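Local coordinates for protein adenosine deaminase (Burkholderia ambifaria, PDB 4GXW) that binds zinc and probably removes an amino group hydrolytically from a purine such as adenine or adenosine, at residues P290-P298 with Q330-G338. Numbering follows the deposited sequence.
Sequences PGLGLKIHP and QFMLNGIDG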
ATOM      1  N   PRO A 290      -9.932  11.345   9.570  1.00 10.52           N
ATOM      2  CA  PRO A 290     -10.026  11.022  11.002  1.00 10.20           C
ATOM      3  C   PRO A 290     -11.062  11.877  11.750  1.00 11.68           C
ATOM      4  O   PRO A 290     -11.753  11.370  12.638  1.00 11.62           O
ATOM      5  CB  PRO A 290      -8.596  11.280  11.513  1.00  9.83           C
ATOM      6  CG  PRO A 290      -7.729  11.031  10.305  1.00  9.74           C
ATOM      7  CD  PRO A 290      -8.538  11.623   9.167  1.00 10.39           C
ATOM      8  N   GLY A 291     -11.186  13.154  11.383  1.00 10.96           N
ATOM      9  CA  GLY A 291     -12.173  14.032  11.996  1.00 11.71           C
ATOM     10  C   GLY A 291     -13.606  13.611  11.700  1.00 12.03           C
ATOM     11  O   GLY A 291     -14.535  14.019  12.396  1.00 15.56           O
ATOM     12  N   LEU A 292     -13.783  12.803  10.660  1.00 12.17           N
ATOM     13  CA  LEU A 292     -15.082  12.241  10.318  1.00 14.50           C
ATOM     14  C   LEU A 292     -15.295  10.882  11.002  1.00 16.53           C
ATOM     15  O   LEU A 292     -16.276  10.181  10.723  1.00 15.34           O
ATOM     16  CB  LEU A 292     -15.218  12.126   8.797  1.00 16.02           C
ATOM     17  CG  LEU A 292     -15.578  13.432   8.084  1.00 14.79           C
ATOM     18  CD1 LEU A 292     -15.297  13.342   6.589  1.00 17.23           C
ATOM     19  CD2 LEU A 292     -17.047  13.760   8.336  1.00 20.88           C
ATOM     20  N   GLY A 293     -14.374  10.523  11.891  1.00 13.59           N
ATOM     21  CA  GLY A 293     -14.492   9.313  12.688  1.00 13.96           C
ATOM     22  C   GLY A 293     -13.865   8.077  12.068  1.00 11.25           C
ATOM     23  O   GLY A 293     -13.911   6.998  12.659  1.00 13.99           O
ATOM     24  N   LEU A 294     -13.275   8.223  10.884  1.00 10.21           N
ATOM     25  CA  LEU A 294     -12.742   7.076  10.156  1.00 10.12           C
ATOM     26  C   LEU A 294     -11.359   6.690  10.648  1.00 10.76           C
ATOM     27  O   LEU A 294     -10.551   7.556  10.994  1.00 11.49           O
ATOM     28  CB  LEU A 294     -12.682   7.377   8.658  1.00 11.30           C
ATOM     29  CG  LEU A 294     -14.000   7.831   8.032  1.00 11.79           C
ATOM     30  CD1 LEU A 294     -13.784   8.202   6.575  1.00 13.66           C
ATOM     31  CD2 LEU A 294     -15.059   6.743   8.150  1.00 14.14           C
ATOM     32  N   LYS A 295     -11.097   5.387  10.680  1.00 10.14           N
ATOM     33  CA  LYS A 295      -9.778   4.846  10.995  1.00  8.96           C
ATOM     34  C   LYS A 295      -8.937   4.786   9.738  1.00  9.00           C
ATOM     35  O   LYS A 295      -9.253   4.017   8.828  1.00 10.83           O
ATOM     36  CB  LYS A 295      -9.909   3.426  11.563  1.00  9.30           C
ATOM     37  CG  LYS A 295     -10.557   3.340  12.929  1.00 12.70           C
ATOM     38  CD  LYS A 295     -10.449   1.918  13.487  1.00 16.08           C
ATOM     39  CE  LYS A 295     -10.939   1.832  14.927  1.00 24.37           C
ATOM     40  NZ  LYS A 295     -10.644   0.494  15.522  1.00 27.66           N
ATOM     41  N   ILE A 296      -7.881   5.586   9.676  1.00  8.80           N
ATOM     42  CA  ILE A 296      -6.969   5.542   8.545  1.00  7.85           C
ATOM     43  C   ILE A 296      -5.606   4.997   8.953  1.00  8.53           C
ATOM     44  O   ILE A 296      -5.257   4.977  10.138  1.00  8.08           O
ATOM     45  CB  ILE A 296      -6.818   6.912   7.827  1.00  8.17           C
ATOM     46  CG1 ILE A 296      -6.000   7.898   8.674  1.00  9.68           C
ATOM     47  CG2 ILE A 296      -8.192   7.478   7.458  1.00  9.79           C
ATOM     48  CD1 ILE A 296      -5.747   9.242   7.978  1.00  9.42           C
ATOM     49  N   HIS A 297      -4.834   4.590   7.953  1.00  7.66           N
ATOM     50  CA  HIS A 297      -3.513   4.022   8.164  1.00  8.19           C
ATOM     51  C   HIS A 297      -2.667   4.359   6.948  1.00  7.58           C
ATOM     52  O   HIS A 297      -3.037   4.004   5.835  1.00  7.87           O
ATOM     53  CB  HIS A 297      -3.611   2.508   8.342  1.00  7.85           C
ATOM     54  CG  HIS A 297      -2.279   1.841   8.463  1.00  7.86           C
ATOM     55  ND1 HIS A 297      -1.694   1.163   7.417  1.00  8.68           N
ATOM     56  CD2 HIS A 297      -1.411   1.772   9.500  1.00  8.08           C
ATOM     57  CE1 HIS A 297      -0.518   0.698   7.808  1.00  8.44           C
ATOM     58  NE2 HIS A 297      -0.320   1.058   9.064  1.00  8.20           N
ATOM     59  N   PRO A 298      -1.540   5.057   7.150  1.00  7.56           N
ATOM     60  CA  PRO A 298      -0.733   5.529   6.016  1.00  8.07           C
ATOM     61  C   PRO A 298       0.220   4.465   5.469  1.00  7.31           C
ATOM     62  O   PRO A 298       0.721   3.631   6.232  1.00  7.85           O
ATOM     63  CB  PRO A 298       0.060   6.680   6.623  1.00  9.28           C
ATOM     64  CG  PRO A 298       0.264   6.242   8.041  1.00  8.10           C
ATOM     65  CD  PRO A 298      -1.008   5.542   8.436  1.00  8.20           C
ATOM     66  N   GLN A 330      -2.686   6.526  17.146  1.00  9.85           N
ATOM     67  CA  GLN A 330      -3.946   5.946  16.704  1.00 10.58           C
ATOM     68  C   GLN A 330      -3.814   5.285  15.333  1.00 10.17           C
ATOM     69  O   GLN A 330      -4.361   4.208  15.117  1.00  9.44           O
ATOM     70  CB  GLN A 330      -5.071   6.983  16.716  1.00 10.81           C
ATOM     71  CG  GLN A 330      -5.458   7.426  18.118  1.00 16.94           C
ATOM     72  CD  GLN A 330      -5.699   6.250  19.049  1.00 20.24           C
ATOM     73  OE1 GLN A 330      -6.488   5.355  18.744  1.00 20.50           O
ATOM     74  NE2 GLN A 330      -5.003   6.239  20.189  1.00 18.69           N
ATOM     75  N   PHE A 331      -3.086   5.914  14.412  1.00  8.76           N
ATOM     76  CA  PHE A 331      -2.881   5.302  13.102  1.00  8.56           C
ATOM     77  C   PHE A 331      -2.152   3.957  13.222  1.00  8.19           C
ATOM     78  O   PHE A 331      -2.459   3.020  12.489  1.00  8.49           O
ATOM     79  CB  PHE A 331      -2.074   6.207  12.163  1.00  8.75           C
ATOM     80  CG  PHE A 331      -2.718   7.531  11.852  1.00  8.50           C
ATOM     81  CD1 PHE A 331      -4.082   7.752  12.015  1.00 10.14           C
ATOM     82  CD2 PHE A 331      -1.928   8.572  11.398  1.00  8.63           C
ATOM     83  CE1 PHE A 331      -4.642   8.983  11.711  1.00 10.34           C
ATOM     84  CE2 PHE A 331      -2.479   9.806  11.102  1.00 10.19           C
ATOM     85  CZ  PHE A 331      -3.835  10.017  11.268  1.00 11.15           C
ATOM     86  N   MET A 332      -1.175   3.883  14.122  1.00  9.01           N
ATOM     87  CA  MET A 332      -0.483   2.628  14.405  1.00 10.01           C
ATOM     88  C   MET A 332      -1.466   1.558  14.884  1.00 10.25           C
ATOM     89  O   MET A 332      -1.461   0.422  14.394  1.00 10.98           O
ATOM     90  CB  MET A 332       0.612   2.838  15.460  1.00  9.12           C
ATOM     91  CG  MET A 332       1.349   1.548  15.795  1.00  8.67           C
ATOM     92  SD  MET A 332       2.534   1.727  17.140  1.00 10.46           S
ATOM     93  CE  MET A 332       1.434   1.874  18.538  1.00 11.63           C
ATOM     94  N   LEU A 333      -2.325   1.930  15.823  1.00  9.70           N
ATOM     95  CA  LEU A 333      -3.336   1.005  16.315  1.00 10.16           C
ATOM     96  C   LEU A 333      -4.325   0.602  15.219  1.00 10.27           C
ATOM     97  O   LEU A 333      -4.754  -0.554  15.161  1.00 10.73           O
ATOM     98  CB  LEU A 333      -4.052   1.594  17.534  1.00 10.77           C
ATOM     99  CG  LEU A 333      -3.148   1.818  18.756  1.00 13.65           C
ATOM    100  CD1 LEU A 333      -3.888   2.600  19.819  1.00 14.16           C
ATOM    101  CD2 LEU A 333      -2.659   0.482  19.307  1.00 14.73           C
ATOM    102  N   ASN A 334      -4.666   1.544  14.337  1.00  9.01           N
ATOM    103  CA  ASN A 334      -5.531   1.238  13.198  1.00  9.36           C
ATOM    104  C   ASN A 334      -4.923   0.187  12.276  1.00 10.67           C
ATOM    105  O   ASN A 334      -5.624  -0.683  11.755  1.00  8.99           O
ATOM    106  CB  ASN A 334      -5.850   2.502  12.392  1.00 10.09           C
ATOM    107  CG  ASN A 334      -6.623   3.536  13.191  1.00  9.03           C
ATOM    108  OD1 ASN A 334      -7.221   3.233  14.238  1.00 10.25           O
ATOM    109  ND2 ASN A 334      -6.632   4.768  12.687  1.00  9.70           N
ATOM    110  N   GLY A 335      -3.622   0.289  12.039  1.00  8.39           N
ATOM    111  CA  GLY A 335      -2.920  -0.711  11.250  1.00 10.05           C
ATOM    112  C   GLY A 335      -2.992  -2.104  11.860  1.00  8.58           C
ATOM    113  O   GLY A 335      -3.146  -3.100  11.140  1.00  9.48           O
ATOM    114  N   ILE A 336      -2.885  -2.184  13.182  1.00  9.51           N
ATOM    115  CA  ILE A 336      -3.033  -3.453  13.877  1.00 11.73           C
ATOM    116  C   ILE A 336      -4.458  -3.995  13.689  1.00  9.93           C
ATOM    117  O   ILE A 336      -4.650  -5.164  13.336  1.00 10.18           O
ATOM    118  CB  ILE A 336      -2.706  -3.315  15.374  1.00  9.41           C
ATOM    119  CG1 ILE A 336      -1.204  -3.074  15.555  1.00 11.48           C
ATOM    120  CG2 ILE A 336      -3.135  -4.571  16.120  1.00 11.59           C
ATOM    121  CD1 ILE A 336      -0.815  -2.530  16.921  1.00 12.85           C
ATOM    122  N   ASP A 337      -5.453  -3.136  13.899  1.00 10.14           N
ATOM    123  CA  ASP A 337      -6.848  -3.542  13.721  1.00 11.18           C
ATOM    124  C   ASP A 337      -7.137  -4.014  12.303  1.00 11.31           C
ATOM    125  O   ASP A 337      -7.884  -4.963  12.107  1.00 10.88           O
ATOM    126  CB  ASP A 337      -7.804  -2.386  14.044  1.00 14.92           C
ATOM    127  CG  ASP A 337      -7.793  -2.001  15.504  1.00 21.29           C
ATOM    128  OD1 ASP A 337      -7.404  -2.836  16.346  1.00 23.32           O
ATOM    129  OD2 ASP A 337      -8.194  -0.857  15.810  1.00 19.70           O
ATOM    130  N   GLY A 338      -6.547  -3.351  11.320  1.00  8.71           N
ATOM    131  CA  GLY A 338      -6.831  -3.674   9.934  1.00 10.20           C
ATOM    132  C   GLY A 338      -6.084  -4.871   9.372  1.00  8.98           C
ATOM    133  O   GLY A 338      -6.470  -5.397   8.335  1.00  9.70           O
TER
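Asn334 donates a nearly straight hydrogen bond from ND2 to the backbone O of Ile296, 2.9 Å long with an N-H...O angle of 168°. The acceptor lies in the Asn334 amide plane. A salt bridge joins Lys295 NZ to Asp337 OD2 at 2.8 Å, one helical turn further on. NZ sits above the carboxylate plane, not within it. The lysine chain is extended beyond CG, and its CG and CD cross Asn334 obliquely, each 3.6 Å from Asn334 OD1. Asp337 OD1 pairs with Arg350, so the carboxylate has a basic partner at each oxygen.

Apolar contacts centre on Phe331. Ile296 lies side by side with it, CG1 3.5 Å from Phe331 CE1. Pro290 CG reaches the ring edge, 4.0 Å from Phe331 CE1, and Pro298 CD meets Phe331 CB. Trp314 and Met317 of helix 310-319 also touch the Phe331 side chain.

The His297 ring lies against the helix backbone. Gly335 CA packs over one face, 3.4 Å from His297 CD2, where the lack of a side chain permits the close approach. Phe331 O is at the ring edge. His297 ND1 is hydrogen-bonded to Asn299 ND2.

In this TIM-barrel fold the axes of strand 295-298 and helix segment 330-338 run at 96° to each other. The strand ends a few residues before the zinc ligand Asp301 in sequence. The carbonyl of buried Ile296 is satisfied by Asn334, and the Lys295 charge is met by an aspartate shared with Arg350.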